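Local coordinates for protein glutamate--tRNA ligase (Elizabethkingia anophelis, PDB 6B1Z) that probably attaches glutamate to the 3' end of its cognate tRNA in an ATP-dependent reaction, as a class I aminoacyl-tRNA synthetase, at residues A[112-117]-A[159-164]; A[120-125]-A[136-141]; A[46-51]-A[64-69]. All coordinates share one frame; numbering follows the deposited sequence.

Contact 1 of 3, residues A[112-117]-A[159-164]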
# COMPACT_ATOMS: atom_id res chain seq x y z
N ALA A 112 -29.11 -23.33 9.56
CA ALA A 112 -29.49 -21.95 9.85
C ALA A 112 -30.72 -21.92 10.76
O ALA A 112 -31.57 -22.82 10.72
CB ALA A 112 -29.77 -21.15 8.56
N TYR A 113 -30.81 -20.86 11.56
CA TYR A 113 -31.95 -20.69 12.44
C TYR A 113 -32.19 -19.19 12.66
O TYR A 113 -31.35 -18.36 12.33
CB TYR A 113 -31.75 -21.45 13.76
CG TYR A 113 -30.65 -20.97 14.69
CD1 TYR A 113 -30.93 -20.06 15.71
CD2 TYR A 113 -29.34 -21.45 14.59
CE1 TYR A 113 -29.95 -19.65 16.59
CE2 TYR A 113 -28.34 -21.03 15.49
CZ TYR A 113 -28.67 -20.13 16.48
OH TYR A 113 -27.71 -19.70 17.36
N LEU A 114 -33.36 -18.87 13.22
CA LEU A 114 -33.76 -17.49 13.46
C LEU A 114 -33.46 -17.09 14.90
O LEU A 114 -33.68 -17.87 15.83
CB LEU A 114 -35.26 -17.31 13.19
CG LEU A 114 -35.84 -17.96 11.93
CD1 LEU A 114 -37.33 -17.66 11.83
CD2 LEU A 114 -35.10 -17.52 10.69
N ALA A 115 -32.95 -15.87 15.09
CA ALA A 115 -32.60 -15.41 16.43
C ALA A 115 -33.19 -14.03 16.66
O ALA A 115 -33.07 -13.14 15.81
CB ALA A 115 -31.08 -15.39 16.64
N PHE A 116 -33.84 -13.85 17.82
CA PHE A 116 -34.64 -12.68 18.13
C PHE A 116 -34.00 -11.79 19.19
O PHE A 116 -34.62 -10.79 19.60
CB PHE A 116 -36.04 -13.10 18.59
CG PHE A 116 -36.81 -13.88 17.55
CD1 PHE A 116 -36.83 -15.27 17.58
CD2 PHE A 116 -37.52 -13.22 16.56
CE1 PHE A 116 -37.54 -15.98 16.62
CE2 PHE A 116 -38.25 -13.93 15.61
CZ PHE A 116 -38.25 -15.31 15.63
N ASP A 117 -32.79 -12.11 19.63
CA ASP A 117 -32.20 -11.38 20.76
C ASP A 117 -31.97 -9.92 20.40
O ASP A 117 -31.49 -9.59 19.31
CB ASP A 117 -30.87 -12.03 21.15
CG ASP A 117 -30.94 -13.54 21.15
OD1 ASP A 117 -30.72 -14.13 20.07
OD2 ASP A 117 -31.24 -14.12 22.21
N LYS A 159 -45.72 -16.92 16.96
CA LYS A 159 -46.26 -15.68 17.51
C LYS A 159 -45.35 -14.50 17.20
O LYS A 159 -45.80 -13.45 16.71
CB LYS A 159 -46.44 -15.85 19.02
CG LYS A 159 -46.97 -14.65 19.77
CD LYS A 159 -46.80 -14.90 21.26
CE LYS A 159 -47.46 -13.84 22.11
NZ LYS A 159 -47.42 -14.21 23.55
N LEU A 160 -44.05 -14.65 17.45
CA LEU A 160 -43.11 -13.55 17.23
C LEU A 160 -43.10 -13.13 15.76
O LEU A 160 -43.00 -11.93 15.46
CB LEU A 160 -41.71 -13.95 17.69
CG LEU A 160 -41.53 -14.18 19.19
CD1 LEU A 160 -40.19 -14.84 19.51
CD2 LEU A 160 -41.68 -12.87 19.95
N LEU A 161 -43.20 -14.09 14.84
CA LEU A 161 -43.16 -13.74 13.42
C LEU A 161 -44.45 -13.04 12.99
O LEU A 161 -44.41 -12.13 12.16
CB LEU A 161 -42.90 -14.98 12.58
CG LEU A 161 -41.52 -15.62 12.76
CD1 LEU A 161 -41.40 -16.89 11.93
CD2 LEU A 161 -40.43 -14.62 12.38
N GLU A 162 -45.59 -13.44 13.56
CA GLU A 162 -46.83 -12.72 13.30
C GLU A 162 -46.73 -11.27 13.75
O GLU A 162 -47.23 -10.36 13.08
CB GLU A 162 -48.00 -13.40 14.01
CG GLU A 162 -48.36 -14.78 13.47
CD GLU A 162 -49.45 -15.45 14.29
OE1 GLU A 162 -50.12 -14.75 15.07
OE2 GLU A 162 -49.63 -16.68 14.15
N GLU A 163 -46.07 -11.04 14.89
CA GLU A 163 -45.89 -9.70 15.43
C GLU A 163 -44.80 -8.90 14.72
O GLU A 163 -44.52 -7.77 15.14
CB GLU A 163 -45.57 -9.78 16.93
CG GLU A 163 -46.71 -10.35 17.77
CD GLU A 163 -46.30 -10.62 19.20
OE1 GLU A 163 -45.10 -10.45 19.52
OE2 GLU A 163 -47.16 -11.02 20.01
N LYS A 164 -44.18 -9.46 13.68
CA LYS A 164 -43.12 -8.78 12.93
C LYS A 164 -41.92 -8.46 13.83
O LYS A 164 -41.29 -7.41 13.70
CB LYS A 164 -43.63 -7.52 12.23
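F116 meets L160 over the face of its ring and L161 at its edge, and this ring is the tight part of the contact. L160 CD1 lies 4.0 Å from the centroid of the F116 ring and only 12° off the ring normal, the geometry of a CH-pi contact. In the plane of the ring, L161 CD2 touches F116 CE2 at 4.0 Å, and F116 CZ is just as near to it. Two successive helical residues thus take two different sides of one ring. F116 has CG anti to its carbonyl carbon (chi1 -61°), which turns the phenyl group out of the chain towards helix 154-162.

The looser side is made by L114, on strand 112-115, whose CD1 comes to 4.1 Å from L161 CD1 in a single methyl-to-methyl touch. Here the helical partner, L161, is exposed, whereas F116 and L160 are buried. Just beyond, the helix ends in a Schellman motif at K164, where K164 N bonds to L161 O at 3.1 Å.

Polar pairing of the strand side is made with other neighbours: L114 and F116 bond through their backbones to S149 and R147, and A115 to V168 of the adjacent strand. Between these two segments the helix meets an outermost strand of the antiparallel sheet 112-115/168-171/200-202 through apolar contacts, so the fit probably depends more on shape than on bond direction.

Contact 2 of 3, residues A[120-125]-A[136-141]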
# COMPACT_ATOMS: atom_id res chain seq x y z
N GLU A 120 -29.76 -5.12 23.75
CA GLU A 120 -29.72 -5.06 25.21
C GLU A 120 -29.59 -6.45 25.82
O GLU A 120 -28.87 -6.64 26.81
CB GLU A 120 -30.96 -4.36 25.76
CG GLU A 120 -31.03 -2.86 25.48
CD GLU A 120 -31.64 -2.50 24.12
OE1 GLU A 120 -31.76 -3.36 23.22
OE2 GLU A 120 -32.01 -1.32 23.96
N GLU A 121 -30.30 -7.44 25.27
CA GLU A 121 -30.22 -8.79 25.81
C GLU A 121 -28.84 -9.39 25.58
O GLU A 121 -28.33 -10.13 26.43
CB GLU A 121 -31.30 -9.68 25.18
CG GLU A 121 -32.70 -9.37 25.72
CD GLU A 121 -33.81 -9.80 24.77
OE1 GLU A 121 -33.52 -10.36 23.70
OE2 GLU A 121 -34.99 -9.55 25.13
N LEU A 122 -28.23 -9.08 24.44
CA LEU A 122 -26.88 -9.59 24.19
C LEU A 122 -25.86 -8.87 25.06
O LEU A 122 -24.90 -9.49 25.55
CB LEU A 122 -26.54 -9.48 22.70
CG LEU A 122 -27.40 -10.38 21.81
CD1 LEU A 122 -27.08 -10.16 20.34
CD2 LEU A 122 -27.21 -11.85 22.21
N ASP A 123 -26.05 -7.57 25.29
CA ASP A 123 -25.17 -6.85 26.21
C ASP A 123 -25.25 -7.45 27.61
O ASP A 123 -24.24 -7.51 28.32
CB ASP A 123 -25.53 -5.37 26.26
CG ASP A 123 -24.98 -4.59 25.08
OD1 ASP A 123 -24.20 -5.15 24.28
OD2 ASP A 123 -25.35 -3.40 24.95
N GLN A 124 -26.44 -7.89 28.02
CA GLN A 124 -26.63 -8.45 29.35
C GLN A 124 -25.84 -9.74 29.52
O GLN A 124 -25.16 -9.93 30.54
CB GLN A 124 -28.12 -8.70 29.61
N ILE A 125 -25.92 -10.66 28.55
CA ILE A 125 -25.19 -11.91 28.71
C ILE A 125 -23.69 -11.68 28.54
O ILE A 125 -22.87 -12.36 29.17
CB ILE A 125 -25.73 -13.00 27.76
CG1 ILE A 125 -25.17 -14.38 28.14
CG2 ILE A 125 -25.41 -12.69 26.31
CD1 ILE A 125 -25.86 -15.56 27.44
N PHE A 136 -18.38 -13.91 26.19
CA PHE A 136 -19.55 -14.54 25.61
C PHE A 136 -19.35 -14.86 24.13
O PHE A 136 -18.79 -14.07 23.37
CB PHE A 136 -20.78 -13.62 25.77
CG PHE A 136 -21.95 -14.04 24.93
CD1 PHE A 136 -22.68 -15.18 25.26
CD2 PHE A 136 -22.33 -13.29 23.83
CE1 PHE A 136 -23.75 -15.57 24.49
CE2 PHE A 136 -23.40 -13.69 23.06
CZ PHE A 136 -24.11 -14.83 23.39
N ALA A 137 -19.80 -16.05 23.74
CA ALA A 137 -19.93 -16.46 22.35
C ALA A 137 -21.30 -17.08 22.16
O ALA A 137 -21.72 -17.92 22.96
CB ALA A 137 -18.84 -17.46 21.94
N TYR A 138 -22.01 -16.66 21.11
CA TYR A 138 -23.28 -17.26 20.73
C TYR A 138 -22.96 -18.56 20.01
O TYR A 138 -22.48 -18.54 18.87
CB TYR A 138 -24.05 -16.29 19.83
CG TYR A 138 -25.57 -16.37 19.89
CD1 TYR A 138 -26.24 -17.56 19.63
CD2 TYR A 138 -26.33 -15.24 20.19
CE1 TYR A 138 -27.64 -17.63 19.67
CE2 TYR A 138 -27.72 -15.29 20.23
CZ TYR A 138 -28.37 -16.50 19.98
OH TYR A 138 -29.74 -16.55 20.02
N ASN A 139 -23.19 -19.70 20.66
CA ASN A 139 -22.65 -20.96 20.15
C ASN A 139 -23.50 -22.12 20.66
O ASN A 139 -24.57 -21.92 21.25
CB ASN A 139 -21.17 -21.12 20.53
CG ASN A 139 -20.95 -21.17 22.04
OD1 ASN A 139 -21.91 -21.27 22.82
ND2 ASN A 139 -19.70 -21.12 22.46
N TYR A 140 -23.02 -23.34 20.45
CA TYR A 140 -23.78 -24.51 20.89
C TYR A 140 -24.08 -24.45 22.39
O TYR A 140 -25.17 -24.84 22.82
CB TYR A 140 -23.02 -25.79 20.54
CG TYR A 140 -23.85 -27.03 20.77
CD1 TYR A 140 -23.98 -27.58 22.03
CD2 TYR A 140 -24.53 -27.64 19.71
CE1 TYR A 140 -24.74 -28.69 22.25
CE2 TYR A 140 -25.31 -28.76 19.92
CZ TYR A 140 -25.40 -29.28 21.20
OH TYR A 140 -26.17 -30.41 21.45
N GLU A 141 -23.12 -23.98 23.19
CA GLU A 141 -23.26 -23.95 24.64
C GLU A 141 -24.30 -22.96 25.13
O GLU A 141 -24.95 -23.20 26.15
CB GLU A 141 -21.92 -23.61 25.28
CG GLU A 141 -20.89 -24.73 25.21
CD GLU A 141 -19.56 -24.32 25.82
OE1 GLU A 141 -19.19 -23.13 25.73
OE2 GLU A 141 -18.89 -25.20 26.40
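In the catalytic region of this class I synthetase, within what is probably its inserted acceptor-binding domain, the loop after helix 119-131 folds back on that helix, so that F136 and Y138 lie against I125 and L122. F136 is the main contributor. I125 CG2 stands 3.6 Å from the centroid of the F136 ring and 5° off its normal, close enough to centred that all six ring carbons are within 3.8 to 4.0 Å of this methyl, as expected of a face-on CH-pi contact. With CG1 anti to the backbone N (chi1 -168°), the other branch of I125 runs on past the rim of the ring, its CD1 3.6 Å from F136 CE1. The opposite face of the ring is met within the loop itself by Y138 N, 3.6 Å above the plane and offset toward the rim.

Y138 is fixed at its far end, where its OH bonds to D117 and N148, while R170 makes a cation-pi contact with its ring. Against the helix, Y138 offers only an edge: L122 CD2 lies near the ring plane, 4.0 Å from Y138 CE2 and equally distant from Y138 CD2.

Contact 3 of 3, residues A[46-51]-A[64-69]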
# COMPACT_ATOMS: atom_id res chain seq x y z
N PHE A 46 -9.47 -11.07 -13.26
CA PHE A 46 -9.31 -10.33 -12.01
C PHE A 46 -10.56 -9.47 -11.82
O PHE A 46 -10.83 -8.58 -12.63
CB PHE A 46 -8.02 -9.49 -12.08
CG PHE A 46 -7.82 -8.52 -10.93
CD1 PHE A 46 -7.85 -8.94 -9.62
CD2 PHE A 46 -7.49 -7.19 -11.20
CE1 PHE A 46 -7.63 -8.04 -8.57
CE2 PHE A 46 -7.27 -6.29 -10.15
CZ PHE A 46 -7.33 -6.73 -8.85
N ILE A 47 -11.33 -9.77 -10.78
CA ILE A 47 -12.63 -9.16 -10.51
C ILE A 47 -12.49 -8.21 -9.33
O ILE A 47 -11.82 -8.54 -8.35
CB ILE A 47 -13.70 -10.25 -10.21
CG1 ILE A 47 -14.13 -10.99 -11.48
CG2 ILE A 47 -14.94 -9.65 -9.53
CD1 ILE A 47 -13.16 -11.99 -12.03
N LEU A 48 -13.12 -7.04 -9.42
CA LEU A 48 -13.27 -6.15 -8.27
C LEU A 48 -14.73 -6.19 -7.83
O LEU A 48 -15.63 -5.86 -8.62
CB LEU A 48 -12.87 -4.72 -8.62
CG LEU A 48 -13.14 -3.69 -7.51
CD1 LEU A 48 -12.26 -3.92 -6.28
CD2 LEU A 48 -12.89 -2.28 -8.07
N ARG A 49 -14.97 -6.63 -6.59
CA ARG A 49 -16.30 -6.66 -6.01
C ARG A 49 -16.32 -5.73 -4.81
O ARG A 49 -15.51 -5.88 -3.88
CB ARG A 49 -16.70 -8.09 -5.62
CG ARG A 49 -18.16 -8.19 -5.17
CD ARG A 49 -18.62 -9.63 -4.97
NE ARG A 49 -17.96 -10.26 -3.82
CZ ARG A 49 -17.36 -11.44 -3.85
NH1 ARG A 49 -17.33 -12.18 -4.95
NH2 ARG A 49 -16.82 -11.92 -2.74
N ILE A 50 -17.22 -4.76 -4.83
CA ILE A 50 -17.30 -3.76 -3.77
C ILE A 50 -18.18 -4.30 -2.65
O ILE A 50 -19.34 -4.68 -2.86
CB ILE A 50 -17.82 -2.42 -4.31
CG1 ILE A 50 -16.84 -1.86 -5.35
CG2 ILE A 50 -18.08 -1.44 -3.16
CD1 ILE A 50 -15.43 -1.61 -4.83
N GLU A 51 -17.61 -4.36 -1.45
CA GLU A 51 -18.27 -4.96 -0.30
C GLU A 51 -18.96 -3.87 0.50
O GLU A 51 -18.51 -3.47 1.58
CB GLU A 51 -17.25 -5.71 0.54
CG GLU A 51 -16.38 -6.60 -0.29
CD GLU A 51 -17.00 -7.95 -0.50
OE1 GLU A 51 -17.22 -8.61 0.54
OE2 GLU A 51 -17.29 -8.32 -1.66
N GLU A 64 -14.05 5.09 -5.50
CA GLU A 64 -13.22 5.90 -6.38
C GLU A 64 -11.75 5.83 -5.97
O GLU A 64 -10.87 5.68 -6.83
CB GLU A 64 -13.71 7.35 -6.38
CG GLU A 64 -15.11 7.55 -6.99
CD GLU A 64 -16.24 7.38 -5.98
OE1 GLU A 64 -16.11 6.59 -5.02
OE2 GLU A 64 -17.28 8.06 -6.15
N TYR A 65 -11.48 5.90 -4.67
CA TYR A 65 -10.11 5.75 -4.19
C TYR A 65 -9.49 4.42 -4.64
O TYR A 65 -8.34 4.38 -5.10
CB TYR A 65 -10.09 5.85 -2.65
CG TYR A 65 -8.71 5.82 -2.04
CD1 TYR A 65 -8.00 4.62 -1.92
CD2 TYR A 65 -8.12 6.99 -1.57
CE1 TYR A 65 -6.73 4.60 -1.37
CE2 TYR A 65 -6.85 6.97 -1.01
CZ TYR A 65 -6.17 5.78 -0.92
OH TYR A 65 -4.91 5.75 -0.36
N ILE A 66 -10.23 3.32 -4.47
CA ILE A 66 -9.73 2.01 -4.86
C ILE A 66 -9.40 1.98 -6.34
O ILE A 66 -8.31 1.53 -6.74
CB ILE A 66 -10.75 0.92 -4.49
CG1 ILE A 66 -10.86 0.81 -2.97
CG2 ILE A 66 -10.37 -0.41 -5.14
CD1 ILE A 66 -12.21 0.20 -2.52
N MET A 67 -10.33 2.44 -7.19
CA MET A 67 -10.08 2.44 -8.63
C MET A 67 -8.88 3.31 -8.98
O MET A 67 -8.03 2.90 -9.79
CB MET A 67 -11.34 2.89 -9.39
CG MET A 67 -12.43 1.83 -9.44
SD MET A 67 -11.89 0.29 -10.22
CE MET A 67 -11.50 0.85 -11.89
N GLU A 68 -8.77 4.50 -8.37
CA GLU A 68 -7.64 5.38 -8.66
C GLU A 68 -6.32 4.74 -8.25
O GLU A 68 -5.32 4.87 -8.95
CB GLU A 68 -7.83 6.74 -7.98
CG GLU A 68 -6.77 7.77 -8.35
CD GLU A 68 -7.03 9.15 -7.75
OE1 GLU A 68 -8.16 9.39 -7.26
OE2 GLU A 68 -6.10 9.99 -7.75
N ALA A 69 -6.31 4.03 -7.12
CA ALA A 69 -5.06 3.40 -6.68
C ALA A 69 -4.68 2.25 -7.58
O ALA A 69 -3.50 2.10 -7.94
CB ALA A 69 -5.21 2.92 -5.24
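L48 forks its two methyls onto consecutive residues of helix 62-73, and these apolar touches make up most of the contact. L48 CD2 comes to 3.5 Å from M67 SD, the closest approach, while L48 CD1 meets I66 CG2 at 4.1 Å. The leucine has CG anti to its backbone N (chi1 174°), which carries both methyls out toward the helix. M67 is bent at chi2 and chi3, yet its sulfur still stands out from the helix, where L48 CD2 meets it. Further along, I50 CD1 and I66 CD1 stand 4.4 Å apart, a looser pair. All four residues are buried.

The layer they form belongs to the Rossmann-type nucleotide-binding fold expected of a class I synthetase: strand 45-48 runs parallel to strand 13-16, to which I47 and R49 are bonded through their backbones, and helix 62-73 covers L48.

The ionic interactions lie within 46-51, just past the end of the strand. R49 NE donates to E51 OE2 at 3.0 Å with an N-H...O angle of 154°, part of a salt bridge; the carboxylate oxygen sits slightly out of the guanidinium plane. The other two nitrogens of the same buried group are also taken, R49 NH1 by a salt bridge to D218 and R49 NH2 by a hydrogen bond to N214.

Overall arrangement
Contact 3 closes first along the chain; contact 1 then opens, and contact 2 falls within the residues between its two segments. Contacts 1 and 2 have centres about 17 Å apart and share a boundary, where D117 CB packs 3.8 Å from L122 CD2. Contact 1 joins strand 112-115 to helix 154-162, contact 2 joins helix 119-131 to its following loop, and Y138 also packs on the strand; both lie far from the chain's centre. Contact 3, by the parallel strands 13-16 and 45-48, is about 37 and 36 Å away, centre to centre. This separation is consistent with a nucleotide-binding core and an inserted, probably tRNA acceptor-binding, domain, as in related synthetases.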